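Polycyclic ketone monooxygenase (Myceliophthora thermophila, PDB 5MQ6) uses FAD and NADPH to insert one oxygen atom next to the carbonyl of ketones, especially bulky polycyclic ones, turning them into esters or lactones. Local coordinates at residues Ile82-Gly87 / Ser181-Ile186; Pro243-Ala248 / Tyr252-Gly257; Tyr296-Thr301 / Leu460-Lys465; Glu331-Leu336 / Ala538-Phe543. One frame throughout, in Å; residues are numbered along the deposited sequence.

Contact 1. Residues Ile82-Gly87 / Ser181-Ile186. With FAD (flavin-adenine dinucleotide), chain B.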
# COMPACT_ATOMS: atom_id res chain seq x y z
N ILE A 82 -1.72 -15.19 -16.46
CA ILE A 82 -2.66 -14.80 -15.41
C ILE A 82 -2.04 -13.71 -14.57
O ILE A 82 -0.93 -13.83 -14.03
CB ILE A 82 -3.19 -15.95 -14.57
CG1 ILE A 82 -4.12 -16.83 -15.47
CG2 ILE A 82 -3.98 -15.36 -13.36
CD1 ILE A 82 -4.40 -18.20 -14.86
N ILE A 83 -2.79 -12.62 -14.48
CA ILE A 83 -2.47 -11.51 -13.58
C ILE A 83 -3.39 -11.53 -12.35
O ILE A 83 -4.60 -11.50 -12.50
CB ILE A 83 -2.66 -10.18 -14.31
CG1 ILE A 83 -1.68 -10.12 -15.52
CG2 ILE A 83 -2.44 -8.98 -13.35
CD1 ILE A 83 -1.93 -8.95 -16.46
N LEU A 84 -2.80 -11.54 -11.15
CA LEU A 84 -3.58 -11.50 -9.93
C LEU A 84 -3.61 -10.06 -9.50
O LEU A 84 -2.56 -9.46 -9.23
CB LEU A 84 -2.98 -12.38 -8.85
CG LEU A 84 -3.75 -12.72 -7.58
CD1 LEU A 84 -3.17 -13.93 -6.86
CD2 LEU A 84 -3.63 -11.60 -6.58
N GLY A 85 -4.80 -9.49 -9.54
CA GLY A 85 -5.02 -8.12 -9.27
C GLY A 85 -5.39 -7.30 -10.50
O GLY A 85 -4.68 -7.35 -11.48
N ALA A 86 -6.44 -6.51 -10.37
CA ALA A 86 -6.99 -5.69 -11.39
C ALA A 86 -7.02 -4.21 -10.92
O ALA A 86 -7.77 -3.37 -11.46
CB ALA A 86 -8.36 -6.22 -11.71
N GLY A 87 -6.16 -3.88 -9.96
CA GLY A 87 -5.94 -2.50 -9.62
C GLY A 87 -4.97 -1.87 -10.62
O GLY A 87 -4.71 -2.43 -11.68
N SER A 181 -13.32 -13.15 -7.31
CA SER A 181 -12.64 -14.41 -7.18
C SER A 181 -11.42 -14.37 -6.26
O SER A 181 -10.48 -13.61 -6.48
CB SER A 181 -12.27 -14.88 -8.58
OG SER A 181 -13.41 -15.11 -9.31
N ASN A 182 -11.39 -15.27 -5.30
CA ASN A 182 -10.28 -15.43 -4.42
C ASN A 182 -9.38 -16.52 -4.89
O ASN A 182 -9.78 -17.69 -5.00
CB ASN A 182 -10.77 -15.73 -3.00
CG ASN A 182 -9.62 -15.86 -2.00
OD1 ASN A 182 -8.58 -15.15 -2.04
ND2 ASN A 182 -9.80 -16.77 -1.05
N VAL A 183 -8.12 -16.17 -5.10
CA VAL A 183 -7.08 -17.17 -5.42
C VAL A 183 -6.57 -17.70 -4.12
O VAL A 183 -6.24 -16.92 -3.24
CB VAL A 183 -5.90 -16.55 -6.24
CG1 VAL A 183 -4.92 -17.63 -6.60
CG2 VAL A 183 -6.43 -15.84 -7.48
N LYS A 184 -6.45 -19.03 -4.01
CA LYS A 184 -5.95 -19.68 -2.75
C LYS A 184 -4.60 -20.34 -2.88
O LYS A 184 -3.81 -20.32 -1.95
CB LYS A 184 -6.96 -20.77 -2.27
CG LYS A 184 -8.27 -20.18 -1.81
CD LYS A 184 -9.51 -20.79 -2.41
CE LYS A 184 -10.00 -22.04 -1.70
NZ LYS A 184 -10.76 -23.05 -2.61
N THR A 185 -4.32 -20.90 -4.06
CA THR A 185 -3.16 -21.73 -4.30
C THR A 185 -2.69 -21.48 -5.70
O THR A 185 -3.49 -21.37 -6.62
CB THR A 185 -3.58 -23.19 -4.16
OG1 THR A 185 -3.97 -23.36 -2.81
CG2 THR A 185 -2.49 -24.06 -4.28
N ILE A 186 -1.37 -21.45 -5.87
CA ILE A 186 -0.74 -21.35 -7.18
C ILE A 186 0.32 -22.45 -7.17
O ILE A 186 1.24 -22.48 -6.33
CB ILE A 186 -0.14 -19.96 -7.27
CG1 ILE A 186 -1.24 -18.90 -7.07
CG2 ILE A 186 0.60 -19.76 -8.57
CD1 ILE A 186 -0.69 -17.50 -7.07
PA FAD B . -4.31 -3.00 -5.16
O1A FAD B . -4.35 -3.34 -3.71
O2A FAD B . -4.83 -1.66 -5.66
O5B FAD B . -5.10 -4.14 -5.96
C5B FAD B . -4.84 -5.48 -5.70
C4B FAD B . -6.13 -6.25 -5.81
O4B FAD B . -5.79 -7.65 -5.75
C3B FAD B . -7.16 -6.01 -4.71
O3B FAD B . -8.44 -5.87 -5.26
C2B FAD B . -7.09 -7.25 -3.87
O2B FAD B . -8.31 -7.55 -3.23
C1B FAD B . -6.71 -8.29 -4.91
N9A FAD B . -6.14 -9.48 -4.34
C8A FAD B . -5.10 -9.55 -3.46
N7A FAD B . -4.91 -10.83 -3.15
C5A FAD B . -5.82 -11.60 -3.77
C6A FAD B . -6.08 -13.05 -3.83
N6A FAD B . -5.43 -13.98 -3.16
N1A FAD B . -7.05 -13.37 -4.66
C2A FAD B . -7.78 -12.47 -5.35
N3A FAD B . -7.63 -11.16 -5.36
C4A FAD B . -6.65 -10.69 -4.54
N1 FAD B . -0.51 4.92 -2.64
C2 FAD B . 0.07 6.01 -3.25
O2 FAD B . 1.15 5.91 -3.80
N3 FAD B . -0.55 7.20 -3.23
C4 FAD B . -1.74 7.34 -2.63
O4 FAD B . -2.25 8.45 -2.66
C4X FAD B . -2.44 6.24 -1.95
N5 FAD B . -3.65 6.35 -1.30
C5X FAD B . -4.17 5.24 -0.72
C6 FAD B . -5.46 5.31 0.00
C7 FAD B . -5.94 4.05 0.60
C7M FAD B . -7.25 4.01 1.35
C8 FAD B . -5.18 2.77 0.51
C8M FAD B . -5.67 1.46 1.12
C9 FAD B . -3.97 2.74 -0.16
C9A FAD B . -3.45 3.92 -0.77
N10 FAD B . -2.20 3.83 -1.42
C10 FAD B . -1.70 4.98 -2.04
C1' FAD B . -1.47 2.55 -1.57
C2' FAD B . -2.18 1.79 -2.77
O2' FAD B . -2.52 0.46 -2.33
C3' FAD B . -1.37 1.75 -4.10
O3' FAD B . -1.13 3.09 -4.54
C4' FAD B . -2.05 1.11 -5.33
O4' FAD B . -3.50 1.43 -5.51
C5' FAD B . -1.82 -0.42 -5.31
O5' FAD B . -2.11 -0.91 -6.66
P FAD B . -2.00 -2.53 -6.77
O1P FAD B . -2.79 -2.88 -8.08
O2P FAD B . -0.51 -2.86 -6.57
O3P FAD B . -2.73 -3.12 -5.42

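Contact 2. Residues Pro243-Ala248 / Tyr252-Gly257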
# COMPACT_ATOMS: atom_id res chain seq x y z
N PRO A 243 -24.86 -0.33 14.29
CA PRO A 243 -24.19 -0.58 13.03
C PRO A 243 -22.64 -0.26 13.09
O PRO A 243 -22.19 0.74 13.65
CB PRO A 243 -24.96 0.29 12.01
CG PRO A 243 -26.08 0.96 12.70
CD PRO A 243 -26.04 0.54 14.16
N VAL A 244 -21.83 -1.17 12.56
CA VAL A 244 -20.38 -1.10 12.56
C VAL A 244 -19.98 -1.38 11.11
O VAL A 244 -20.62 -2.24 10.41
CB VAL A 244 -19.70 -2.19 13.38
CG1 VAL A 244 -18.23 -1.86 13.58
CG2 VAL A 244 -20.32 -2.34 14.70
N PHE A 245 -18.91 -0.71 10.67
CA PHE A 245 -18.34 -0.95 9.39
C PHE A 245 -16.92 -0.45 9.36
O PHE A 245 -16.54 0.35 10.20
CB PHE A 245 -19.19 -0.35 8.24
CG PHE A 245 -19.55 1.08 8.39
CD1 PHE A 245 -18.72 2.07 7.89
CD2 PHE A 245 -20.75 1.43 9.00
CE1 PHE A 245 -19.08 3.39 8.01
CE2 PHE A 245 -21.10 2.73 9.13
CZ PHE A 245 -20.27 3.73 8.63
N HIS A 246 -16.14 -0.98 8.41
CA HIS A 246 -14.75 -0.57 8.24
C HIS A 246 -14.74 0.45 7.11
O HIS A 246 -15.58 0.44 6.23
CB HIS A 246 -13.85 -1.81 8.02
CG HIS A 246 -12.36 -1.56 8.16
ND1 HIS A 246 -11.65 -0.85 7.23
CD2 HIS A 246 -11.45 -2.05 9.03
CE1 HIS A 246 -10.37 -0.82 7.57
NE2 HIS A 246 -10.21 -1.56 8.65
N THR A 247 -13.86 1.43 7.18
CA THR A 247 -13.79 2.45 6.15
C THR A 247 -13.54 1.89 4.76
O THR A 247 -13.92 2.48 3.71
CB THR A 247 -12.63 3.44 6.52
OG1 THR A 247 -11.38 2.73 6.74
CG2 THR A 247 -12.95 4.14 7.83
N ALA A 248 -12.80 0.78 4.73
CA ALA A 248 -12.47 0.10 3.45
C ALA A 248 -13.70 -0.68 2.90
O ALA A 248 -13.71 -1.10 1.75
CB ALA A 248 -11.29 -0.81 3.66
N TYR A 252 -23.00 2.97 3.18
CA TYR A 252 -23.80 4.10 2.83
C TYR A 252 -25.28 3.98 3.20
O TYR A 252 -26.01 5.01 3.19
CB TYR A 252 -23.61 4.46 1.38
CG TYR A 252 -22.32 5.27 1.11
CD1 TYR A 252 -22.19 6.56 1.61
CD2 TYR A 252 -21.27 4.75 0.38
CE1 TYR A 252 -21.06 7.31 1.38
CE2 TYR A 252 -20.12 5.49 0.12
CZ TYR A 252 -20.03 6.76 0.65
OH TYR A 252 -18.94 7.51 0.45
N ASP A 253 -25.73 2.76 3.53
CA ASP A 253 -27.13 2.55 3.92
C ASP A 253 -27.24 3.08 5.33
O ASP A 253 -28.23 3.66 5.64
CB ASP A 253 -27.61 1.08 3.84
CG ASP A 253 -27.77 0.56 2.38
OD1 ASP A 253 -28.06 1.32 1.38
OD2 ASP A 253 -27.60 -0.66 2.19
N VAL A 254 -26.21 2.91 6.13
CA VAL A 254 -26.18 3.42 7.51
C VAL A 254 -25.99 4.94 7.55
O VAL A 254 -26.55 5.65 8.37
CB VAL A 254 -25.06 2.74 8.29
CG1 VAL A 254 -24.86 3.39 9.65
CG2 VAL A 254 -25.38 1.26 8.45
N THR A 255 -25.22 5.42 6.62
CA THR A 255 -24.62 6.71 6.70
C THR A 255 -25.50 7.73 5.94
O THR A 255 -25.57 8.96 6.29
CB THR A 255 -23.21 6.50 6.08
OG1 THR A 255 -22.23 6.39 7.13
CG2 THR A 255 -22.91 7.45 5.17
N GLY A 256 -26.17 7.24 4.91
CA GLY A 256 -26.72 8.10 3.86
C GLY A 256 -25.60 8.51 2.96
O GLY A 256 -24.43 8.27 3.25
N GLY A 257 -25.93 9.20 1.89
CA GLY A 257 -24.95 9.57 0.88
C GLY A 257 -24.64 8.39 -0.03
O GLY A 257 -25.33 7.37 -0.03

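Contact 3. Residues Tyr296-Thr301 / Leu460-Lys465. With NDP (NADPH dihydro-nicotinamide-adenine-dinucleotide phosphate), chain C.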
# COMPACT_ATOMS: atom_id res chain seq x y z
N TYR A 296 -17.12 11.11 18.19
CA TYR A 296 -16.07 10.76 19.06
C TYR A 296 -14.95 10.11 18.23
O TYR A 296 -15.20 9.14 17.52
CB TYR A 296 -16.55 9.77 20.11
CG TYR A 296 -17.55 10.45 21.03
CD1 TYR A 296 -18.85 10.73 20.57
CD2 TYR A 296 -17.20 10.86 22.31
CE1 TYR A 296 -19.76 11.37 21.37
CE2 TYR A 296 -18.11 11.50 23.13
CZ TYR A 296 -19.39 11.75 22.64
OH TYR A 296 -20.34 12.37 23.37
N VAL A 297 -13.72 10.62 18.36
CA VAL A 297 -12.60 10.10 17.66
C VAL A 297 -11.68 9.39 18.63
O VAL A 297 -11.13 10.00 19.54
CB VAL A 297 -11.82 11.21 16.98
CG1 VAL A 297 -10.55 10.62 16.41
CG2 VAL A 297 -12.67 11.92 15.91
N PHE A 298 -11.49 8.09 18.42
CA PHE A 298 -10.70 7.27 19.35
C PHE A 298 -9.28 7.05 18.84
O PHE A 298 -9.05 6.36 17.86
CB PHE A 298 -11.42 5.96 19.70
CG PHE A 298 -12.82 6.17 20.30
CD1 PHE A 298 -13.91 6.47 19.49
CD2 PHE A 298 -13.03 6.08 21.67
CE1 PHE A 298 -15.20 6.65 20.00
CE2 PHE A 298 -14.31 6.29 22.21
CZ PHE A 298 -15.39 6.60 21.37
N GLN A 299 -8.33 7.60 19.59
CA GLN A 299 -6.95 7.74 19.18
C GLN A 299 -5.96 6.96 20.09
O GLN A 299 -5.94 7.05 21.34
CB GLN A 299 -6.56 9.21 19.22
CG GLN A 299 -5.10 9.45 18.73
CD GLN A 299 -4.73 10.92 18.79
OE1 GLN A 299 -5.01 11.70 17.86
NE2 GLN A 299 -4.17 11.33 19.92
N ARG A 300 -5.11 6.22 19.44
CA ARG A 300 -3.97 5.63 20.14
C ARG A 300 -2.68 6.30 19.77
O ARG A 300 -1.83 6.46 20.63
CB ARG A 300 -3.94 4.18 19.80
CG ARG A 300 -2.90 3.31 20.44
CD ARG A 300 -2.49 2.37 19.32
NE ARG A 300 -1.95 1.19 19.85
CZ ARG A 300 -2.48 -0.01 19.74
NH1 ARG A 300 -3.60 -0.25 19.06
NH2 ARG A 300 -1.84 -1.00 20.32
N THR A 301 -2.50 6.70 18.52
CA THR A 301 -1.34 7.53 18.11
C THR A 301 -1.74 8.62 17.13
O THR A 301 -2.23 8.34 16.05
CB THR A 301 -0.19 6.70 17.52
OG1 THR A 301 0.10 5.64 18.41
CG2 THR A 301 1.12 7.49 17.40
N LEU A 460 -17.95 1.93 23.78
CA LEU A 460 -16.55 1.60 24.13
C LEU A 460 -16.19 2.06 25.54
O LEU A 460 -16.78 3.00 26.06
CB LEU A 460 -15.58 2.27 23.13
CG LEU A 460 -15.44 1.87 21.66
CD1 LEU A 460 -15.44 0.36 21.50
CD2 LEU A 460 -16.51 2.48 20.79
N VAL A 461 -15.18 1.45 26.10
CA VAL A 461 -14.59 1.91 27.33
C VAL A 461 -13.09 2.25 27.11
O VAL A 461 -12.33 1.55 26.41
CB VAL A 461 -14.88 0.96 28.54
CG1 VAL A 461 -15.31 -0.39 28.05
CG2 VAL A 461 -13.72 0.81 29.54
N VAL A 462 -12.71 3.39 27.69
CA VAL A 462 -11.34 3.85 27.76
C VAL A 462 -11.11 4.29 29.19
O VAL A 462 -11.86 5.14 29.70
CB VAL A 462 -11.12 5.08 26.84
CG1 VAL A 462 -9.69 5.62 27.01
CG2 VAL A 462 -11.42 4.72 25.40
N ALA A 463 -10.05 3.76 29.81
CA ALA A 463 -9.70 3.98 31.23
C ALA A 463 -10.96 4.01 32.10
O ALA A 463 -11.24 4.99 32.79
CB ALA A 463 -8.86 5.25 31.42
N ASP A 464 -11.76 2.97 31.97
CA ASP A 464 -13.00 2.83 32.76
C ASP A 464 -14.05 3.88 32.53
O ASP A 464 -15.11 3.77 33.08
CB ASP A 464 -12.68 2.71 34.26
CG ASP A 464 -11.88 1.48 34.55
OD1 ASP A 464 -12.35 0.39 34.17
OD2 ASP A 464 -10.77 1.58 35.12
N LYS A 465 -13.79 4.92 31.74
CA LYS A 465 -14.88 5.78 31.35
C LYS A 465 -15.53 5.07 30.18
O LYS A 465 -14.85 4.30 29.47
CB LYS A 465 -14.38 7.15 30.95
CG LYS A 465 -15.33 8.26 31.36
CD LYS A 465 -15.71 9.25 30.26
CE LYS A 465 -17.07 9.88 30.60
NZ LYS A 465 -17.28 11.22 30.03
PA NDP C . -3.68 2.92 9.50
O1A NDP C . -3.20 1.46 9.81
O2A NDP C . -2.77 3.98 8.95
O5B NDP C . -4.45 3.43 10.81
C5B NDP C . -5.17 2.57 11.67
C4B NDP C . -5.45 3.44 12.88
O4B NDP C . -6.17 2.67 13.88
C3B NDP C . -4.16 3.96 13.51
O3B NDP C . -4.29 5.38 13.74
C2B NDP C . -4.09 3.11 14.75
O2B NDP C . -3.30 3.68 15.84
C1B NDP C . -5.54 2.91 15.11
N9A NDP C . -5.71 1.79 16.03
C8A NDP C . -5.26 0.50 15.90
N7A NDP C . -5.58 -0.24 16.98
C5A NDP C . -6.24 0.63 17.79
C6A NDP C . -6.83 0.52 19.12
N6A NDP C . -6.76 -0.65 19.73
N1A NDP C . -7.41 1.62 19.64
C2A NDP C . -7.47 2.84 19.00
N3A NDP C . -6.93 3.04 17.78
C4A NDP C . -6.32 1.96 17.18
O3 NDP C . -4.89 2.87 8.45
PN NDP C . -5.49 4.01 7.43
O1N NDP C . -6.70 3.30 6.74
O2N NDP C . -5.78 5.31 8.14
O5D NDP C . -4.31 4.27 6.35
C5D NDP C . -3.71 3.11 5.68
C4D NDP C . -2.89 3.52 4.48
O4D NDP C . -3.75 4.00 3.41
C3D NDP C . -2.08 4.78 4.80
O3D NDP C . -0.99 4.63 5.78
C2D NDP C . -1.81 5.35 3.40
O2D NDP C . -0.74 4.61 2.72
C1D NDP C . -3.19 5.21 2.77
P2B NDP C . -1.72 3.35 15.93
O1X NDP C . -1.63 1.83 15.71
O2X NDP C . -1.25 3.66 17.34
O3X NDP C . -1.01 4.27 14.93

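Contact 4. Residues Glu331-Leu336 / Ala538-Phe543. With FAD (flavin-adenine dinucleotide), chain B.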
# COMPACT_ATOMS: atom_id res chain seq x y z
N GLU A 331 9.36 11.69 -15.73
CA GLU A 331 10.25 12.73 -15.29
C GLU A 331 9.66 13.42 -14.03
O GLU A 331 10.33 13.64 -13.05
CB GLU A 331 10.55 13.69 -16.48
CG GLU A 331 10.96 15.06 -16.03
CD GLU A 331 11.19 15.99 -17.16
OE1 GLU A 331 10.31 16.87 -17.40
OE2 GLU A 331 12.22 15.78 -17.82
N ARG A 332 8.36 13.68 -14.02
CA ARG A 332 7.74 14.29 -12.89
C ARG A 332 7.80 13.44 -11.60
O ARG A 332 7.96 13.97 -10.50
CB ARG A 332 6.29 14.63 -13.27
CG ARG A 332 5.64 15.62 -12.33
CD ARG A 332 4.26 15.96 -12.89
NE ARG A 332 3.64 16.95 -12.03
CZ ARG A 332 3.84 18.26 -12.09
NH1 ARG A 332 3.21 18.99 -11.22
NH2 ARG A 332 4.64 18.85 -12.96
N MET A 333 7.63 12.14 -11.75
CA MET A 333 7.64 11.22 -10.66
C MET A 333 9.04 11.20 -10.06
O MET A 333 9.23 11.14 -8.85
CB MET A 333 7.26 9.81 -11.15
CG MET A 333 5.79 9.59 -11.39
SD MET A 333 5.24 7.91 -11.88
CE MET A 333 6.38 7.50 -13.08
N LEU A 334 10.02 11.27 -10.95
CA LEU A 334 11.44 11.34 -10.52
C LEU A 334 11.74 12.64 -9.74
O LEU A 334 12.32 12.63 -8.69
CB LEU A 334 12.32 11.20 -11.75
CG LEU A 334 12.48 9.76 -12.28
CD1 LEU A 334 12.97 9.82 -13.72
CD2 LEU A 334 13.53 9.06 -11.45
N ASN A 335 11.24 13.73 -10.26
CA ASN A 335 11.36 15.02 -9.60
C ASN A 335 10.78 15.02 -8.18
O ASN A 335 11.45 15.36 -7.25
CB ASN A 335 10.72 16.06 -10.50
CG ASN A 335 10.90 17.45 -9.98
OD1 ASN A 335 10.08 17.99 -9.22
ND2 ASN A 335 12.01 18.03 -10.35
N LEU A 336 9.54 14.54 -8.03
CA LEU A 336 8.93 14.40 -6.74
C LEU A 336 9.78 13.50 -5.80
O LEU A 336 10.07 13.84 -4.67
CB LEU A 336 7.51 13.80 -6.87
CG LEU A 336 6.82 13.49 -5.57
CD1 LEU A 336 6.63 14.77 -4.72
CD2 LEU A 336 5.45 12.94 -5.94
N ALA A 538 9.02 3.94 -3.42
CA ALA A 538 8.88 5.33 -3.46
C ALA A 538 7.64 5.62 -2.66
O ALA A 538 6.75 4.77 -2.58
CB ALA A 538 8.74 5.70 -4.89
N ALA A 539 7.53 6.81 -2.04
CA ALA A 539 6.27 7.21 -1.45
C ALA A 539 5.12 7.07 -2.42
O ALA A 539 3.99 6.77 -2.05
CB ALA A 539 6.36 8.67 -1.03
N ASN A 540 5.41 7.33 -3.68
CA ASN A 540 4.46 7.23 -4.72
C ASN A 540 4.55 5.81 -5.22
O ASN A 540 5.40 5.47 -6.02
CB ASN A 540 4.83 8.22 -5.82
CG ASN A 540 3.90 8.17 -7.02
OD1 ASN A 540 2.86 7.48 -7.01
ND2 ASN A 540 4.26 8.92 -8.07
N ASN A 541 3.62 5.00 -4.75
CA ASN A 541 3.53 3.62 -5.13
C ASN A 541 3.34 3.39 -6.61
O ASN A 541 3.72 2.33 -7.07
CB ASN A 541 2.45 2.86 -4.35
CG ASN A 541 2.70 2.83 -2.78
OD1 ASN A 541 1.75 2.83 -2.02
ND2 ASN A 541 3.97 2.77 -2.32
N ALA A 542 2.78 4.34 -7.34
CA ALA A 542 2.55 4.20 -8.76
C ALA A 542 3.86 4.25 -9.49
O ALA A 542 3.98 3.74 -10.62
CB ALA A 542 1.62 5.31 -9.32
N PHE A 543 4.82 4.95 -8.89
CA PHE A 543 6.13 5.00 -9.47
C PHE A 543 6.81 3.61 -9.36
O PHE A 543 7.36 3.06 -10.29
CB PHE A 543 6.93 6.14 -8.76
CG PHE A 543 8.31 6.37 -9.29
CD1 PHE A 543 8.72 5.88 -10.56
CD2 PHE A 543 9.21 7.07 -8.52
CE1 PHE A 543 10.00 6.10 -11.02
CE2 PHE A 543 10.52 7.28 -8.99
CZ PHE A 543 10.89 6.81 -10.27
PA FAD B . -4.31 -3.00 -5.16
O1A FAD B . -4.35 -3.34 -3.71
O2A FAD B . -4.83 -1.66 -5.66
O5B FAD B . -5.10 -4.14 -5.96
C5B FAD B . -4.84 -5.48 -5.70
C4B FAD B . -6.13 -6.25 -5.81
O4B FAD B . -5.79 -7.65 -5.75
C3B FAD B . -7.16 -6.01 -4.71
O3B FAD B . -8.44 -5.87 -5.26
C2B FAD B . -7.09 -7.25 -3.87
O2B FAD B . -8.31 -7.55 -3.23
C1B FAD B . -6.71 -8.29 -4.91
N9A FAD B . -6.14 -9.48 -4.34
C8A FAD B . -5.10 -9.55 -3.46
N7A FAD B . -4.91 -10.83 -3.15
C5A FAD B . -5.82 -11.60 -3.77
C6A FAD B . -6.08 -13.05 -3.83
N6A FAD B . -5.43 -13.98 -3.16
N1A FAD B . -7.05 -13.37 -4.66
C2A FAD B . -7.78 -12.47 -5.35
N3A FAD B . -7.63 -11.16 -5.36
C4A FAD B . -6.65 -10.69 -4.54
N1 FAD B . -0.51 4.92 -2.64
C2 FAD B . 0.07 6.01 -3.25
O2 FAD B . 1.15 5.91 -3.80
N3 FAD B . -0.55 7.20 -3.23
C4 FAD B . -1.74 7.34 -2.63
O4 FAD B . -2.25 8.45 -2.66
C4X FAD B . -2.44 6.24 -1.95
N5 FAD B . -3.65 6.35 -1.30
C5X FAD B . -4.17 5.24 -0.72
C6 FAD B . -5.46 5.31 0.00
C7 FAD B . -5.94 4.05 0.60
C7M FAD B . -7.25 4.01 1.35
C8 FAD B . -5.18 2.77 0.51
C8M FAD B . -5.67 1.46 1.12
C9 FAD B . -3.97 2.74 -0.16
C9A FAD B . -3.45 3.92 -0.77
N10 FAD B . -2.20 3.83 -1.42
C10 FAD B . -1.70 4.98 -2.04
C1' FAD B . -1.47 2.55 -1.57
C2' FAD B . -2.18 1.79 -2.77
O2' FAD B . -2.52 0.46 -2.33
C3' FAD B . -1.37 1.75 -4.10
O3' FAD B . -1.13 3.09 -4.54
C4' FAD B . -2.05 1.11 -5.33
O4' FAD B . -3.50 1.43 -5.51
C5' FAD B . -1.82 -0.42 -5.31
O5' FAD B . -2.11 -0.91 -6.66
P FAD B . -2.00 -2.53 -6.77
O1P FAD B . -2.79 -2.88 -8.08
O2P FAD B . -0.51 -2.86 -6.57
O3P FAD B . -2.73 -3.12 -5.42
O HOH W 1 7.15 10.06 -7.50

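Contact 1. Residues Ile82-Gly87 / Ser181-Ile186
Leu84, at the end of strand 78-84, faces Val183 of strand 181-189 with their CA atoms 8.0 Å apart, so the two backbones meet here through side chains and the FAD adenine. The side chains reach toward each other tip to tip: Leu84 CD1 lies 3.8 Å from Val183 CG2 and also approaches the end of Ile186, whose CD1 is 4.4 Å from it. Leu84 CG lies anti to the backbone N (chi1 -168°), which carries the fork of the side chain over to strand 181-189. The other branch turns to the cofactor, with CD2 above the adenine ring, 3.6 Å from C5A. Val183 holds the edge of the same base with its backbone. Its N donates to FAD N1A over 3.0 Å in a nearly straight bond (168°), and its O accepts from FAD N6A over 3.1 Å. An alanine in place of Leu84 is likely to open a gap above the adenine and take away the methyl that Val183 CG2 packs on. Beyond Leu84 the chain enters a turn that fits the GxGxxG pattern of Rossmann-type dinucleotide-binding folds, where a side chain on Gly87 would collide with FAD O1P. The two bonds at one edge set the rotation of the adenine in its plane, and the Leu84 methyl packs on its face.

Contact 2. Residues Pro243-Ala248 / Tyr252-Gly257
Apolar contacts at Val254 join strand 244-246 to helix 252-255. Pro243 CB touches Val254 CG2 at 3.7 Å, while the other methyl, CG1, comes to the edge of the Phe245 ring, 3.9 Å from CE2. Phe245 has its CG between the backbone N and the carbonyl carbon (chi1 52°), and the ring so placed extends to the helix. The strand is an outermost member of the five-stranded parallel sheet of the Rossmann-type NADPH domain, and the short helix packs beside this sheet margin, with Val254 also on Ile471 of the adjacent strand. Phe245 meets Trp250 edge-to-face as well. Among polar groups, Thr255 OG1 is 3.6 Å from Phe245 CZ, approaching the ring obliquely; it is buried with no partner in the model. His246 ND1 accepts from Ala248 N at 3.2 Å within its own segment, the donor lying in the imidazole plane, and Asn251, just before the helix, takes the amides of Asp253 and Val254 on its OD1.

Contact 3. Residues Tyr296-Thr301 / Leu460-Lys465
In the NADPH-binding parallel sheet, Phe298 near the end of strand 294-299 packs against Leu460 and Val462 of a small antiparallel sheet, just before the chain reaches the 2'-phosphate of the coenzyme. Val462 CG2 comes to the ring edge, 4.3 Å from Phe298 CD2. Leu460 CD2 approaches obliquely from above the ring plane, 4.3 Å from Phe298 CZ, so the ring is met at two different places by one strand. The residues that follow turn to NADPH. Arg300 turns an edge of its guanidinium to the adenine, NH1 above the base plane at N7A, 2.9 Å away; its first torsion is extended (chi1 -177°) and the chain then bends at chi2. Thr301 OG1 hydrogen-bonds to O2X of the phosphate, but that oxygen and Arg300 CD are too close in the model, so the placing of both is doubtful. A leucine at Arg300 would probably leave N7A without its guanidinium neighbour and take a positive charge from near the phosphate. Arg33, which bonds to Thr301 OG1, adds another positive group close by. Val462 and Lys465 are joined by two backbone hydrogen bonds around a type I' turn, closing the hairpin of strands 459-462 and 465-468. Strand 442-446, an edge strand of the parallel sheet, lies next to 294-299, and its Val445 touches both Phe298 and Val462; Leu460 packs on Ala455 of strand 454-456.

Contact 4. Residues Glu331-Leu336 / Ala538-Phe543
Met333 of helix 328-340 packs its side chain against Phe543, in the first turn of helix 541-562. CB stands over one face of the ring, 4.2 Å from its centroid and only 16° off the normal, a CH-pi contact. CG passes beside the amide of Asn540, 3.7 Å from ND2. SD makes an oblique Met-aromatic contact, 5.0 Å from the Phe543 centroid, and the bend at chi3 (-46°) brings CE to the rim of that ring, 3.8 Å from CD1. Leu334 adds CD2 at Phe543 CZ, 3.7 Å away and oblique to the ring. A water bridges the backbone of Met333 and the side-chain amide of Asn540: it donates to Met333 O at 2.7 Å and accepts from Asn540 ND2 at 3.2 Å, while ND2 also gives a hydrogen bond to Ser138 O. The other end of that amide, OD1, caps the helix by accepting from Ala542 N, which lies 53° out of the carbonyl plane. One residue on, Asn541 N donates to FAD O2 over 2.8 Å. This amide at the helix N terminus would probably help stabilise negative charge on O2 when the flavin is reduced, and the Asn540 cap, packed on Met333, probably helps hold that helix start in place.

In the fold
From the N terminus, contact 1 comes first, closing a loop of 93 residues, largely helical and irregular, between strands 78-84 and 181-189. Contact 2 is local, with three residues between its segments, and ties an outer strand of the parallel sheet to the helix after it. Contact 3 begins in the same sheet and closes at the three-stranded antiparallel sheet after 158 residues; the centres of contacts 2 and 3 are about 21 Å apart. Contact 4 opens within that loop and closes at 538-543, so contacts 3 and 4 cross, on opposite sides of the chain's centre. Contacts 1 and 4 hold the adenine and flavin ends of FAD, contact 3 the adenosine phosphate end of NADPH.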